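Local coordinates for protein endo-1,4-beta-Xylanase (PDB 1XW2) that hydrolyses internal beta-1,4 linkages of xylan as a cold-adapted family 8 glycoside hydrolase, and probably also acts on related beta-glucans, at residues A[187-192]-A[201-206]; A[76-81]-A[140-145]. The protein carries 1 engineered substitution. All blocks are in the same frame, centred on the assembly; numbering follows the deposited sequence.

Contact 1. Residues A[187-192]-A[201-206]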
loop_
_atom_site.group_PDB
_atom_site.type_symbol
_atom_site.label_atom_id
_atom_site.label_comp_id
_atom_site.label_asym_id
_atom_site.label_seq_id
_atom_site.Cartn_x
_atom_site.Cartn_y
_atom_site.Cartn_z
ATOM N N GLN A 187 17.121 1.191 -10.318
ATOM C CA GLN A 187 16.795 1.299 -8.895
ATOM C C GLN A 187 15.523 2.097 -8.583
ATOM O O GLN A 187 15.338 2.558 -7.460
ATOM C CB GLN A 187 17.998 1.830 -8.104
ATOM C CG GLN A 187 19.191 0.900 -8.144
ATOM C CD GLN A 187 20.399 1.474 -7.444
ATOM O OE1 GLN A 187 20.842 2.575 -7.765
ATOM N NE2 GLN A 187 20.932 0.734 -6.480
ATOM N N ILE A 188 14.655 2.248 -9.584
ATOM C CA ILE A 188 13.311 2.796 -9.394
ATOM C C ILE A 188 12.276 1.735 -9.748
ATOM O O ILE A 188 12.326 1.146 -10.832
ATOM C CB ILE A 188 13.079 4.048 -10.283
ATOM C CG1 ILE A 188 14.182 5.102 -10.070
ATOM C CG2 ILE A 188 11.663 4.612 -10.075
ATOM C CD1 ILE A 188 14.096 5.868 -8.759
ATOM N N ILE A 189 11.331 1.506 -8.839
ATOM C CA ILE A 189 10.288 0.500 -9.047
ATOM C C ILE A 189 9.506 0.751 -10.348
ATOM O O ILE A 189 9.147 1.886 -10.655
ATOM C CB ILE A 189 9.364 0.397 -7.792
ATOM C CG1 ILE A 189 8.448 -0.833 -7.875
ATOM C CG2 ILE A 189 8.578 1.701 -7.554
ATOM C CD1 ILE A 189 9.153 -2.158 -7.556
ATOM N N ARG A 190 9.280 -0.312 -11.117
ATOM C CA ARG A 190 8.603 -0.196 -12.410
ATOM C C ARG A 190 7.091 -0.196 -12.260
ATOM O O ARG A 190 6.549 -0.826 -11.346
ATOM C CB ARG A 190 8.980 -1.367 -13.324
ATOM C CG ARG A 190 10.345 -1.278 -13.979
ATOM C CD ARG A 190 10.719 -2.547 -14.742
ATOM N NE ARG A 190 11.934 -2.372 -15.543
ATOM C CZ ARG A 190 11.982 -1.764 -16.725
ATOM N NH1 ARG A 190 10.883 -1.257 -17.275
ATOM N NH2 ARG A 190 13.143 -1.663 -17.362
ATOM N N PHE A 191 6.409 0.502 -13.166
ATOM C CA PHE A 191 4.995 0.239 -13.392
ATOM C C PHE A 191 4.839 -1.088 -14.148
ATOM O O PHE A 191 3.952 -1.899 -13.839
ATOM C CB PHE A 191 4.339 1.374 -14.186
ATOM C CG PHE A 191 2.899 1.109 -14.520
ATOM C CD1 PHE A 191 1.912 1.269 -13.553
ATOM C CD2 PHE A 191 2.539 0.660 -15.781
ATOM C CE1 PHE A 191 0.576 1.009 -13.854
ATOM C CE2 PHE A 191 1.207 0.391 -16.080
ATOM C CZ PHE A 191 0.230 0.574 -15.111
ATOM N N SER A 192 5.709 -1.307 -15.134
ATOM C CA SER A 192 5.643 -2.501 -15.977
ATOM C C SER A 192 7.033 -2.951 -16.430
ATOM O O SER A 192 7.873 -2.114 -16.748
ATOM C CB SER A 192 4.780 -2.216 -17.211
ATOM O OG SER A 192 4.807 -3.304 -18.124
ATOM N N PRO A 201 3.930 6.580 -8.591
ATOM C CA PRO A 201 4.315 7.160 -7.294
ATOM C C PRO A 201 3.803 6.370 -6.086
ATOM O O PRO A 201 4.521 6.296 -5.092
ATOM C CB PRO A 201 3.695 8.561 -7.342
ATOM C CG PRO A 201 3.755 8.912 -8.800
ATOM C CD PRO A 201 3.434 7.614 -9.521
ATOM N N SER A 202 2.618 5.767 -6.184
ATOM C CA SER A 202 2.045 4.985 -5.076
ATOM C C SER A 202 2.834 3.714 -4.739
ATOM O O SER A 202 2.630 3.122 -3.678
ATOM C CB SER A 202 0.585 4.619 -5.364
ATOM O OG SER A 202 0.504 3.528 -6.271
ATOM N N TYR A 203 3.727 3.297 -5.637
ATOM C CA TYR A 203 4.551 2.111 -5.403
ATOM C C TYR A 203 5.787 2.462 -4.567
ATOM O O TYR A 203 6.514 1.572 -4.123
ATOM C CB TYR A 203 5.018 1.492 -6.726
ATOM C CG TYR A 203 3.946 0.879 -7.607
ATOM C CD1 TYR A 203 2.591 0.917 -7.258
ATOM C CD2 TYR A 203 4.302 0.255 -8.804
ATOM C CE1 TYR A 203 1.619 0.348 -8.085
ATOM C CE2 TYR A 203 3.350 -0.313 -9.629
ATOM C CZ TYR A 203 2.012 -0.262 -9.267
ATOM O OH TYR A 203 1.077 -0.836 -10.096
ATOM N N HIS A 204 6.021 3.755 -4.359
ATOM C CA HIS A 204 7.208 4.218 -3.639
ATOM C C HIS A 204 6.999 4.269 -2.130
ATOM O O HIS A 204 6.270 5.124 -1.622
ATOM C CB HIS A 204 7.646 5.580 -4.171
ATOM C CG HIS A 204 8.291 5.505 -5.517
ATOM N ND1 HIS A 204 9.656 5.569 -5.689
ATOM C CD2 HIS A 204 7.763 5.334 -6.752
ATOM C CE1 HIS A 204 9.941 5.460 -6.975
ATOM N NE2 HIS A 204 8.810 5.313 -7.642
ATOM N N ILE A 205 7.630 3.337 -1.421
ATOM C CA ILE A 205 7.590 3.329 0.041
ATOM C C ILE A 205 9.031 3.267 0.530
ATOM O O ILE A 205 9.550 2.181 0.794
ATOM C CB ILE A 205 6.762 2.131 0.590
ATOM C CG1 ILE A 205 5.413 2.019 -0.129
ATOM C CG2 ILE A 205 6.525 2.285 2.095
ATOM C CD1 ILE A 205 5.086 0.629 -0.603
ATOM N N PRO A 206 9.695 4.420 0.614
ATOM C CA PRO A 206 11.140 4.449 0.876
ATOM C C PRO A 206 11.581 3.669 2.120
ATOM O O PRO A 206 12.604 2.978 2.060
ATOM C CB PRO A 206 11.439 5.944 1.006
ATOM C CG PRO A 206 10.391 6.585 0.144
ATOM C CD PRO A 206 9.147 5.780 0.427
HETATM O O HOH W 1 1.557 -2.130 -12.420
#
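I189 and Y203 are the pair with the nearest CA atoms, 7.0 Å apart. Residues 188-189 form a short strand. Residues 201-203 form a 3-10 turn in the loop that leads to helix 206-215. This joins two parts of one inter-helix connection in the alpha/alpha barrel of family 8, and side chains carry the contact. I189 CG2 is wedged between two residues. It lies 3.7 Å from Y203 CB and also sits over one face of the H204 imidazole, a CH-pi contact of 3.9 Å to the ring centroid. I188 meets the same ring at its edge, in plane, with CG2 3.6 Å from H204 CE1. I188 CG2 is anti to the backbone N (CG1 has chi1 -53°), which puts this methyl at the histidine edge. H204 ND1 bonds to S232 and NE2 to T199, which fix the rotation of the ring. The Y203 ring turns its edge to the backbone of 187-192. R190 O lies near the ring plane, 3.6 Å from Y203 CD2, and this buried oxygen has no polar partner. A water bridges the F191 carbonyl to the tyrosine hydroxyl: it donates to F191 O at 2.8 Å and lies 2.7 Å from Y203 OH.

Contact 2. Residues A[76-81]-A[140-145]. Engineered in segment 76-81: Q78 (natural residue Glu).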
loop_
_atom_site.group_PDB
_atom_site.type_symbol
_atom_site.label_atom_id
_atom_site.label_comp_id
_atom_site.label_asym_id
_atom_site.label_seq_id
_atom_site.Cartn_x
_atom_site.Cartn_y
_atom_site.Cartn_z
ATOM N N ARG A 76 -6.430 -10.157 -6.342
ATOM C CA ARG A 76 -5.338 -9.260 -6.711
ATOM C C ARG A 76 -4.132 -9.393 -5.791
ATOM O O ARG A 76 -4.281 -9.700 -4.608
ATOM C CB ARG A 76 -5.842 -7.814 -6.751
ATOM C CG ARG A 76 -6.872 -7.607 -7.852
ATOM C CD ARG A 76 -7.546 -6.250 -7.888
ATOM N NE ARG A 76 -8.635 -6.289 -8.863
ATOM C CZ ARG A 76 -9.007 -5.279 -9.641
ATOM N NH1 ARG A 76 -8.391 -4.103 -9.575
ATOM N NH2 ARG A 76 -10.009 -5.450 -10.492
ATOM N N THR A 77 -2.937 -9.164 -6.330
ATOM C CA THR A 77 -1.726 -9.269 -5.511
ATOM C C THR A 77 -1.613 -8.160 -4.478
ATOM O O THR A 77 -1.093 -8.384 -3.385
ATOM C CB THR A 77 -0.438 -9.334 -6.361
ATOM O OG1 THR A 77 -0.449 -8.304 -7.359
ATOM C CG2 THR A 77 -0.380 -10.640 -7.146
ATOM N N GLN A 78 -2.090 -6.966 -4.817
ATOM C CA GLN A 78 -2.097 -5.870 -3.857
ATOM C C GLN A 78 -2.883 -6.256 -2.606
ATOM O O GLN A 78 -2.344 -6.214 -1.500
ATOM C CB GLN A 78 -2.629 -4.585 -4.489
ATOM C CG GLN A 78 -1.567 -3.892 -5.333
ATOM C CD GLN A 78 -2.095 -2.707 -6.113
ATOM O OE1 GLN A 78 -3.301 -2.453 -6.146
ATOM N NE2 GLN A 78 -1.189 -1.977 -6.744
ATOM N N GLY A 79 -4.133 -6.673 -2.791
ATOM C CA GLY A 79 -4.985 -7.063 -1.675
ATOM C C GLY A 79 -4.415 -8.216 -0.869
ATOM O O GLY A 79 -4.484 -8.218 0.362
ATOM N N GLN A 80 -3.837 -9.189 -1.570
ATOM C CA GLN A 80 -3.224 -10.352 -0.928
ATOM C C GLN A 80 -2.041 -9.939 -0.044
ATOM O O GLN A 80 -1.946 -10.350 1.123
ATOM C CB GLN A 80 -2.769 -11.361 -1.991
ATOM C CG GLN A 80 -2.501 -12.766 -1.442
ATOM C CD GLN A 80 -3.778 -13.580 -1.232
ATOM O OE1 GLN A 80 -4.887 -13.087 -1.458
ATOM N NE2 GLN A 80 -3.620 -14.827 -0.806
ATOM N N SER A 81 -1.156 -9.117 -0.605
ATOM C CA SER A 81 0.043 -8.669 0.101
ATOM C C SER A 81 -0.288 -7.737 1.275
ATOM O O SER A 81 0.343 -7.821 2.333
ATOM C CB SER A 81 1.011 -7.985 -0.876
ATOM O OG SER A 81 0.502 -6.732 -1.302
ATOM N N GLY A 140 0.686 -10.309 -15.920
ATOM C CA GLY A 140 1.478 -9.131 -15.605
ATOM C C GLY A 140 1.390 -8.792 -14.124
ATOM O O GLY A 140 0.356 -9.021 -13.495
ATOM N N PRO A 141 2.472 -8.258 -13.560
ATOM C CA PRO A 141 2.506 -7.929 -12.134
ATOM C C PRO A 141 1.921 -6.553 -11.820
ATOM O O PRO A 141 1.789 -5.707 -12.708
ATOM C CB PRO A 141 4.006 -7.934 -11.824
ATOM C CG PRO A 141 4.646 -7.459 -13.105
ATOM C CD PRO A 141 3.752 -7.948 -14.226
ATOM N N ALA A 142 1.562 -6.364 -10.554
ATOM C CA ALA A 142 1.374 -5.042 -9.974
ATOM C C ALA A 142 2.483 -4.925 -8.925
ATOM O O ALA A 142 2.310 -5.366 -7.785
ATOM C CB ALA A 142 -0.009 -4.920 -9.339
ATOM N N PRO A 143 3.636 -4.383 -9.331
ATOM C CA PRO A 143 4.871 -4.449 -8.527
ATOM C C PRO A 143 4.833 -4.020 -7.048
ATOM O O PRO A 143 5.675 -4.517 -6.293
ATOM C CB PRO A 143 5.852 -3.600 -9.338
ATOM C CG PRO A 143 5.385 -3.836 -10.761
ATOM C CD PRO A 143 3.880 -3.742 -10.639
ATOM N N ASP A 144 3.910 -3.164 -6.614
ATOM C CA ASP A 144 3.838 -2.906 -5.167
ATOM C C ASP A 144 3.317 -4.120 -4.376
ATOM O O ASP A 144 3.494 -4.199 -3.153
ATOM C CB ASP A 144 3.082 -1.611 -4.833
ATOM C CG ASP A 144 1.602 -1.680 -5.145
ATOM O OD1 ASP A 144 1.205 -2.356 -6.122
ATOM O OD2 ASP A 144 0.759 -1.058 -4.465
ATOM N N GLY A 145 2.699 -5.067 -5.082
ATOM C CA GLY A 145 2.328 -6.347 -4.501
ATOM C C GLY A 145 3.563 -7.101 -4.032
ATOM O O GLY A 145 3.659 -7.478 -2.863
HETATM O O HOH W 2 1.999 -8.402 -8.595
#
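T77 opens helix 77-89 against A142, in the turn leading into helix 144-160. The contact joins the N-terminal starts of two helices of the family 8 alpha/alpha barrel. T77 OG1 lies between the backbone N and the carbonyl carbon (chi1 48°), a rotation that aims it at 140-145. It is 3.9 Å from A142 CB and 2.7 Å from a water. That water accepts a bond from A142 N, so it links the two segments. Next comes Q78, an engineered residue replacing the natural glutamate. Its extended side chain crosses D144 at about a right angle. Q78 NE2 donates to D144 OD1 on the syn side at 2.5 Å, with an N-H...O angle of 160°. This length is very short for such a pair and should be read with caution. The amide and carboxylate planes are 89° apart. The other carboxylate oxygen, D144 OD2, forms a salt bridge to R284. An alanine at D144 would probably leave the Q78 amide without this acceptor and R284 without its carboxylate partner. G145 CA lies 4.1 Å from T77 O. A beta carbon there would clash with T77 OG1. S81 OG sits near the carbonyl oxygens of T77 and Q78, within its own helix. Its carbon faces the other helix, with S81 CB 3.3 Å from G145 O.

In the fold
Both segments of contact 2 precede those of contact 1 in sequence, yet the two contacts lie side by side, their centres about 13 Å apart. P143 and D144 of 140-145 join them. P143 CG packs 3.3 Å from R190 O, and P143 CD lies 3.6 Å from Y203 CE2. Y203 CE1 comes within 3.4 Å of D144 OD1. Y203 therefore takes part in contact 1 and packs on contact 2 as well. Helix 144-160 adds to the link, since E147 touches both I189 and Y203. The cluster of engineered Q78, D144, R284 and Y203 is consistent with the active-site region of the barrel.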